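Local coordinates for protein aminoglycoside-O-phosphotransferase VIII (Streptomyces rimosus, PDB 4H05) that probably transfers a phosphate from ATP to the 3'-hydroxyl of aminoglycoside antibiotics, and so probably confers resistance to them, at residues A[11-14]-A[15-19]; A[102-105]-A[106-110]; A[135-138]-A[139-142]; A[258-261]-A[262-265]. All coordinates share one frame; numbering follows the deposited sequence. Where two conformers were deposited one is given.

Contact 1 (A[11-14]-A[15-19]); sequences LRAL and RGRYP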
# COMPACT_ATOMS: atom_id res chain seq x y z
N LEU A 11 10.29 -18.89 -8.93
CA LEU A 11 11.57 -18.41 -8.39
C LEU A 11 12.80 -18.87 -9.18
O LEU A 11 13.74 -18.08 -9.41
CB LEU A 11 11.67 -18.88 -6.94
CG LEU A 11 10.71 -17.98 -6.12
CD1 LEU A 11 10.47 -18.54 -4.74
CD2 LEU A 11 11.38 -16.57 -6.06
N ARG A 12 12.84 -20.15 -9.59
CA ARG A 12 13.97 -20.61 -10.42
C ARG A 12 13.90 -20.02 -11.82
O ARG A 12 14.96 -19.63 -12.38
CB ARG A 12 14.05 -22.15 -10.51
CG ARG A 12 14.91 -22.68 -11.67
CD ARG A 12 14.62 -24.16 -11.86
NE ARG A 12 15.36 -24.74 -12.98
CZ ARG A 12 16.59 -25.29 -12.93
NH1 ARG A 12 17.30 -25.33 -11.79
NH2 ARG A 12 17.14 -25.81 -14.03
N ALA A 13 12.70 -19.89 -12.43
CA ALA A 13 12.77 -19.23 -13.76
C ALA A 13 13.23 -17.75 -13.56
O ALA A 13 14.06 -17.23 -14.31
CB ALA A 13 11.46 -19.32 -14.52
N LEU A 14 12.65 -17.07 -12.57
CA LEU A 14 13.12 -15.70 -12.22
C LEU A 14 14.62 -15.64 -12.08
O LEU A 14 15.25 -14.78 -12.62
CB LEU A 14 12.46 -15.15 -10.96
CG LEU A 14 11.03 -14.72 -11.23
CD1 LEU A 14 10.23 -14.56 -9.93
CD2 LEU A 14 10.98 -13.45 -12.12
N ARG A 15 15.21 -16.59 -11.35
CA ARG A 15 16.63 -16.55 -11.07
C ARG A 15 17.48 -16.69 -12.34
O ARG A 15 18.46 -15.98 -12.54
CB ARG A 15 16.93 -17.64 -10.04
CG ARG A 15 18.34 -17.64 -9.49
CD ARG A 15 18.42 -18.60 -8.30
NE ARG A 15 18.91 -17.96 -7.07
CZ ARG A 15 18.13 -17.48 -6.12
NH1 ARG A 15 16.80 -17.51 -6.21
NH2 ARG A 15 18.69 -16.95 -5.09
N GLY A 16 17.09 -17.59 -13.23
CA GLY A 16 17.74 -17.64 -14.61
C GLY A 16 17.57 -16.38 -15.50
O GLY A 16 18.39 -16.10 -16.38
N ARG A 17 16.53 -15.58 -15.29
CA ARG A 17 16.36 -14.41 -16.11
C ARG A 17 17.19 -13.24 -15.60
O ARG A 17 17.37 -12.25 -16.31
CB ARG A 17 14.89 -13.96 -16.09
CG ARG A 17 13.87 -14.81 -16.88
CD ARG A 17 12.49 -14.10 -16.91
NE ARG A 17 11.58 -15.18 -16.87
CZ ARG A 17 10.59 -15.37 -16.03
NH1 ARG A 17 10.21 -14.48 -15.17
NH2 ARG A 17 9.91 -16.51 -16.13
N TYR A 18 17.65 -13.30 -14.36
CA TYR A 18 18.48 -12.23 -13.76
C TYR A 18 19.86 -12.79 -13.32
O TYR A 18 20.19 -12.75 -12.18
CB TYR A 18 17.69 -11.55 -12.60
CG TYR A 18 16.44 -11.00 -13.19
CD1 TYR A 18 16.47 -9.81 -13.89
CD2 TYR A 18 15.29 -11.75 -13.22
CE1 TYR A 18 15.35 -9.36 -14.52
CE2 TYR A 18 14.16 -11.30 -13.87
CZ TYR A 18 14.20 -10.12 -14.53
OH TYR A 18 13.09 -9.65 -15.23
N PRO A 19 20.68 -13.28 -14.25
CA PRO A 19 21.91 -13.94 -13.84
C PRO A 19 22.86 -12.94 -13.34
O PRO A 19 22.83 -11.78 -13.78
CB PRO A 19 22.45 -14.54 -15.15
CG PRO A 19 21.93 -13.63 -16.22
CD PRO A 19 20.55 -13.22 -15.72
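L14 and R17 both carry CG opposite the carbonyl carbon and beside the backbone N (chi1 -75° and -73°), and a bend at chi3 of R17 (-145°) then turns its guanidinium back along the last turn of helix 6-17. This is the C-terminal end of that helix, packed on the five-stranded sheet of the N-terminal part of the kinase-like APH fold. The two side chains cross at a slant, R17 NH1 lying 3.3 Å from L14 CD2, while R17 NH2 comes 3.6 Å from A13 CB. One face of the guanidinium looks, off-centre, on A13 O. Its charge is met by a salt bridge from NH1 to E80 of strand 78-83. The Y18 hydroxyl bonds the same E80 carboxylate, so the helix end is tied to that edge strand, while L14 reaches on to V47, V49, W89 and V91. The helical ladder runs R15 N to L11 O (2.9 Å), then G16 N to R12 O (3.1 Å), then R17 N to A13 O (3.1 Å). Beyond it L14 O receives only weak bonds, from R17 N and Y18 N, as the helix gives way to loop. The tyrosine ring turns its edge to this same carbonyl, Y18 CD2 standing 3.1 Å from L14 O.

Contact 2 (A[102-105]-A[106-110]); sequences ARWP and REQRL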
# COMPACT_ATOMS: atom_id res chain seq x y z
N ALA A 102 11.39 3.90 7.79
CA ALA A 102 12.67 3.80 8.48
C ALA A 102 12.65 4.82 9.62
O ALA A 102 11.75 5.66 9.69
CB ALA A 102 13.84 4.06 7.55
N ARG A 103 13.62 4.71 10.53
CA ARG A 103 13.81 5.72 11.58
C ARG A 103 14.57 6.88 10.91
O ARG A 103 15.73 6.75 10.57
CB ARG A 103 14.58 5.14 12.78
CG ARG A 103 14.74 6.12 13.96
CD ARG A 103 15.43 5.57 15.25
NE ARG A 103 16.61 4.72 15.05
CZ ARG A 103 17.75 5.09 14.45
NH1 ARG A 103 17.90 6.31 13.94
NH2 ARG A 103 18.75 4.22 14.34
N TRP A 104 13.91 7.99 10.72
CA TRP A 104 14.51 9.10 10.06
C TRP A 104 15.17 10.02 11.09
O TRP A 104 14.69 10.10 12.24
CB TRP A 104 13.42 9.86 9.29
CG TRP A 104 13.12 9.31 7.92
CD1 TRP A 104 12.35 8.19 7.62
CD2 TRP A 104 13.61 9.80 6.62
NE1 TRP A 104 12.36 7.93 6.29
CE2 TRP A 104 13.08 8.87 5.63
CE3 TRP A 104 14.39 10.87 6.21
CZ2 TRP A 104 13.32 9.04 4.26
CZ3 TRP A 104 14.62 11.05 4.85
CH2 TRP A 104 14.11 10.14 3.89
N PRO A 105 16.24 10.76 10.69
CA PRO A 105 16.74 11.81 11.56
C PRO A 105 15.60 12.69 12.04
O PRO A 105 14.79 13.15 11.25
CB PRO A 105 17.70 12.59 10.66
CG PRO A 105 18.25 11.55 9.78
CD PRO A 105 17.05 10.67 9.46
N ARG A 106 15.57 12.89 13.35
CA ARG A 106 14.54 13.66 14.01
C ARG A 106 14.21 14.97 13.32
O ARG A 106 13.07 15.38 13.24
CB ARG A 106 14.97 13.84 15.48
CG ARG A 106 14.76 15.22 16.07
CD ARG A 106 15.51 15.41 17.41
NE ARG A 106 14.67 16.22 18.29
CZ ARG A 106 13.63 15.73 18.96
NH1 ARG A 106 13.34 14.42 18.90
NH2 ARG A 106 12.89 16.54 19.73
N GLU A 107 15.22 15.64 12.80
CA GLU A 107 15.02 16.95 12.20
C GLU A 107 14.42 16.78 10.85
O GLU A 107 14.29 17.77 10.14
CB GLU A 107 16.35 17.70 11.98
CG GLU A 107 17.54 17.27 12.83
CD GLU A 107 18.19 15.98 12.34
OE1 GLU A 107 17.64 14.92 12.73
OE2 GLU A 107 19.24 16.00 11.61
N GLN A 108 14.16 15.54 10.41
CA GLN A 108 13.57 15.35 9.08
C GLN A 108 12.14 14.76 9.17
O GLN A 108 11.36 14.85 8.24
CB GLN A 108 14.52 14.49 8.20
CG GLN A 108 15.65 15.26 7.54
CD GLN A 108 16.44 14.39 6.56
OE1 GLN A 108 16.76 14.80 5.45
NE2 GLN A 108 16.77 13.19 6.97
N ARG A 109 11.78 14.26 10.35
CA ARG A 109 10.48 13.65 10.54
C ARG A 109 9.28 14.47 10.08
O ARG A 109 8.43 13.94 9.40
CB ARG A 109 10.32 13.22 11.99
CG ARG A 109 11.37 12.18 12.28
CD ARG A 109 11.39 11.79 13.73
NE ARG A 109 12.32 10.70 13.90
CZ ARG A 109 12.69 10.23 15.07
NH1 ARG A 109 12.20 10.73 16.19
NH2 ARG A 109 13.56 9.26 15.12
N LEU A 110 9.25 15.77 10.38
CA LEU A 110 8.17 16.63 9.90
C LEU A 110 8.18 16.71 8.41
O LEU A 110 7.14 16.65 7.78
CB LEU A 110 8.25 18.04 10.52
CG LEU A 110 7.67 18.14 11.94
CD1 LEU A 110 8.60 18.89 12.87
CD2 LEU A 110 6.31 18.81 11.95
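R109 reaches back from the first turn of helix 109-124 to the carbonyl of W104, its chain extended from CG to NE. NE gives the main bond, 3.0 Å to W104 O, with the oxygen 26° out of the guanidinium plane and an angle of 134° at the hydrogen. NH2 adds a weak second bond to W104 O, so one oxygen is held by two nitrogens of the same group. That NH2 also lies 3.5 Å from R103 CG, near the guanidinium plane. The R103 side chain passes R109 at a slant, their guanidinium planes 59° apart and the charged nitrogens kept from contact.

Q108 lies alongside the P105 ring, both pointing the same way, and its terminal amide approaches the six-membered edge of the W104 indole near CE3 and CZ3, crossing it obliquely. In the backbone, P105 O takes a 2.6 Å bond from Q108 N, which stands above the carbonyl plane, and a weaker one from R109 N. The first of these closes a type I beta turn over P105-Q108, in which the loop after strand 98-99 swings into the helix. E107, bent at chi2, brings OE1 to 3.1 Å from P105 CB.

The W104 indole is held by NE1 bonding P99 O and by a cation-pi contact with R98. R103 and R109 both touch W237, and R109 and L110 rest on C242 and A245 of helix 240-251, which joins the start of helix 109-124 to that neighbouring helix.

Contact 3 (A[135-138]-A[139-142]); sequences RSLA and VTVP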
# COMPACT_ATOMS: atom_id res chain seq x y z
N ARG A 135 -11.54 0.68 -6.65
CA ARG A 135 -11.49 0.09 -5.34
C ARG A 135 -12.53 0.71 -4.38
O ARG A 135 -12.26 0.95 -3.16
CB ARG A 135 -10.07 0.25 -4.77
CG ARG A 135 -9.73 -0.85 -3.75
CD ARG A 135 -9.18 -0.23 -2.45
NE ARG A 135 -8.94 -1.31 -1.48
CZ ARG A 135 -8.74 -1.15 -0.18
NH1 ARG A 135 -8.69 0.04 0.38
NH2 ARG A 135 -8.60 -2.22 0.57
N SER A 136 -13.72 1.00 -4.90
CA SER A 136 -14.75 1.65 -4.10
C SER A 136 -15.42 0.67 -3.17
O SER A 136 -15.12 -0.52 -3.20
CB SER A 136 -15.79 2.31 -4.99
OG SER A 136 -16.35 1.36 -5.83
N LEU A 137 -16.33 1.17 -2.33
CA LEU A 137 -17.09 0.31 -1.38
C LEU A 137 -17.89 -0.79 -2.06
O LEU A 137 -18.05 -1.90 -1.44
CB LEU A 137 -18.05 1.13 -0.56
CG LEU A 137 -17.38 2.16 0.37
CD1 LEU A 137 -18.41 3.19 0.82
CD2 LEU A 137 -16.70 1.48 1.54
N ALA A 138 -18.37 -0.54 -3.30
CA ALA A 138 -18.98 -1.71 -4.10
C ALA A 138 -18.00 -2.86 -4.31
O ALA A 138 -18.38 -4.03 -4.37
CB ALA A 138 -19.66 -1.30 -5.44
N VAL A 139 -16.71 -2.61 -4.24
CA VAL A 139 -15.75 -3.72 -4.42
C VAL A 139 -15.22 -4.20 -3.09
O VAL A 139 -14.95 -5.42 -2.84
CB VAL A 139 -14.48 -3.23 -5.21
CG1 VAL A 139 -13.33 -4.18 -5.08
CG2 VAL A 139 -14.77 -3.01 -6.65
N THR A 140 -14.94 -3.22 -2.25
CA THR A 140 -14.18 -3.54 -1.06
C THR A 140 -15.04 -4.19 0.00
O THR A 140 -14.55 -5.00 0.77
CB THR A 140 -13.45 -2.32 -0.46
OG1 THR A 140 -14.38 -1.26 -0.20
CG2 THR A 140 -12.29 -1.84 -1.34
N VAL A 141 -16.32 -3.84 0.08
CA VAL A 141 -17.16 -4.42 1.15
C VAL A 141 -17.42 -5.93 0.85
O VAL A 141 -17.06 -6.81 1.66
CB VAL A 141 -18.44 -3.59 1.44
CG1 VAL A 141 -19.27 -4.29 2.50
CG2 VAL A 141 -18.14 -2.17 1.86
N PRO A 142 -17.92 -6.25 -0.36
CA PRO A 142 -17.87 -7.67 -0.70
C PRO A 142 -16.50 -8.35 -0.49
O PRO A 142 -16.48 -9.51 -0.08
CB PRO A 142 -18.22 -7.68 -2.19
CG PRO A 142 -19.15 -6.52 -2.39
CD PRO A 142 -18.64 -5.46 -1.39
O HOH W 1 -13.60 1.28 -0.73
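R135 lays one face of its guanidinium over the methyl of T140: CG2 sits 3.3 Å above the plane, offset toward the rim, and 3.4 Å from R135 NE, the two side chains crossing at about a right angle. A bend at chi2 (-130°) swings the arginine over this methyl. R135 O is joined to the hydroxyl of T140 through a water, which donates to R135 O at 2.8 Å and lies 2.7 Å from T140 OG1. The arginine also makes a cation-pi contact with F273 at the C terminus.

S136 stands at the N-cap position of helix 137-150. Its OG bonds D134 OD1, while its carbonyl takes the first bonds of the helix. S136 O accepts from V139 N at 2.8 Å, above the carbonyl plane, and from T140 N at 2.9 Å in that plane. Two amides of the first turn thus share one oxygen.

L137 continues the ladder, its O receiving V141 N at 3.0 Å, and its CD2 packs at a slant on V141 CG2. The L137 side chain also touches F265 and Y266 of helix 260-270, while L137 N bonds E182. A138 O faces the P142 ring, CG and CD both 3.3 Å away; with no N-H on the proline, the helix is kinked here.

Together these features mark a helix N-terminus in the APH kinase-like fold, with the side chain of R135 about 7 Å from that of D190, the predicted proton acceptor.

Contact 4 (A[258-261]-A[262-265]); sequences VSEE and KLAF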
# COMPACT_ATOMS: atom_id res chain seq x y z
N VAL A 258 -11.87 16.95 7.04
CA VAL A 258 -11.47 15.58 7.30
C VAL A 258 -12.35 14.94 8.33
O VAL A 258 -12.40 15.43 9.42
CB VAL A 258 -10.00 15.44 7.71
CG1 VAL A 258 -9.64 13.96 7.80
CG2 VAL A 258 -9.06 16.17 6.73
N SER A 259 -13.11 13.89 7.99
CA SER A 259 -14.09 13.24 8.93
C SER A 259 -13.51 12.10 9.81
O SER A 259 -13.04 11.08 9.30
CB SER A 259 -15.29 12.66 8.17
OG SER A 259 -15.74 11.45 8.80
N GLU A 260 -13.61 12.24 11.13
CA GLU A 260 -13.05 11.25 11.99
C GLU A 260 -13.88 9.91 11.86
O GLU A 260 -13.32 8.83 12.01
CB GLU A 260 -13.06 11.83 13.43
CG GLU A 260 -11.73 11.87 14.20
CD GLU A 260 -10.77 12.96 13.78
OE1 GLU A 260 -11.20 14.10 13.52
OE2 GLU A 260 -9.54 12.67 13.76
N GLU A 261 -15.15 10.00 11.49
CA GLU A 261 -15.98 8.81 11.32
C GLU A 261 -15.53 7.98 10.08
O GLU A 261 -15.43 6.74 10.16
CB GLU A 261 -17.46 9.17 11.19
CG GLU A 261 -18.10 9.93 12.39
CD GLU A 261 -17.98 11.50 12.38
OE1 GLU A 261 -18.66 12.10 13.24
OE2 GLU A 261 -17.22 12.15 11.57
N LYS A 262 -15.25 8.66 8.97
CA LYS A 262 -14.67 8.01 7.73
C LYS A 262 -13.29 7.41 8.06
O LYS A 262 -12.94 6.30 7.71
CB LYS A 262 -14.63 9.02 6.57
CG LYS A 262 -15.99 9.32 5.92
CD LYS A 262 -15.89 10.44 4.90
CE LYS A 262 -16.95 10.45 3.79
NZ LYS A 262 -16.63 11.37 2.63
N LEU A 263 -12.50 8.10 8.81
CA LEU A 263 -11.21 7.49 9.16
C LEU A 263 -11.43 6.22 9.94
O LEU A 263 -10.75 5.19 9.75
CB LEU A 263 -10.38 8.45 10.01
CG LEU A 263 -9.47 9.53 9.48
CD1 LEU A 263 -9.64 9.82 8.02
CD2 LEU A 263 -9.40 10.78 10.38
N ALA A 264 -12.32 6.30 10.92
CA ALA A 264 -12.62 5.12 11.72
C ALA A 264 -13.08 3.97 10.83
O ALA A 264 -12.55 2.85 10.94
CB ALA A 264 -13.60 5.43 12.85
N PHE A 265 -13.91 4.29 9.84
CA PHE A 265 -14.45 3.31 8.94
C PHE A 265 -13.36 2.72 8.09
O PHE A 265 -13.28 1.53 7.95
CB PHE A 265 -15.53 3.85 8.03
CG PHE A 265 -16.05 2.80 7.09
CD1 PHE A 265 -16.97 1.87 7.51
CD2 PHE A 265 -15.54 2.70 5.81
CE1 PHE A 265 -17.40 0.87 6.67
CE2 PHE A 265 -15.98 1.74 4.95
CZ PHE A 265 -16.91 0.80 5.37
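S259 and K262 make the polar grip of this helix start. S259 OG accepts from K262 N at 2.8 Å, almost straight (176° at the hydrogen), and the same hydroxyl donates to E261 OE2 at 3.2 Å, on the carboxylate lone pair that points away from the other oxygen. One oxygen therefore serves as acceptor for the backbone and donor to the glutamate, whose chain folds back at chi2 (87°) to receive it. Backbone bonds follow: L263 N to S259 O (3.1 Å), A264 N to E260 O (2.9 Å) and F265 N to E261 O (2.9 Å).

This is an N-cap: S259 precedes helix 260-270, the C-terminal helix of the kinase-like APH fold, and its side chain accepts from K262 N, an amide of the first turn.

The apolar contacts lie beside it. V258 CG1 meets L263 CD2 at 4.1 Å, the two side chains crossing at a slant. Both V258 and L263 rest on H220 of helix 220-230. F265, whose ring leads away from the cap, lies against L174 and T177 of helix 167-177.

The lysine supplies the charged contacts. CG, CB and CD of K262 pass close to the S259 side chain, K262 CB 3.5 Å from S259 OG, and the chain, extended beyond CG, carries NZ to salt bridges with D218 and D181.

From the N terminus, contact 1 ends helix 6-17 and lays its last turn against the five-stranded sheet. Contact 2 turns the loop after strand 98-99 into helix 109-124, contact 3 starts helix 137-150 and contact 4 starts helix 260-270. All four are local and follow in series: none nests in or crosses another, and each spans only neighbouring turns and closes no long loop. Contact 1 stands far from the rest, its centre about 45 Å from that of contact 4 on opposite sides of the chain's centre. Contacts 2 and 3 also lie on opposite sides. Contacts 3 and 4 touch, L137 CD2 to F265 CE2 at 3.5 Å, packing helix 137-150 on helix 260-270.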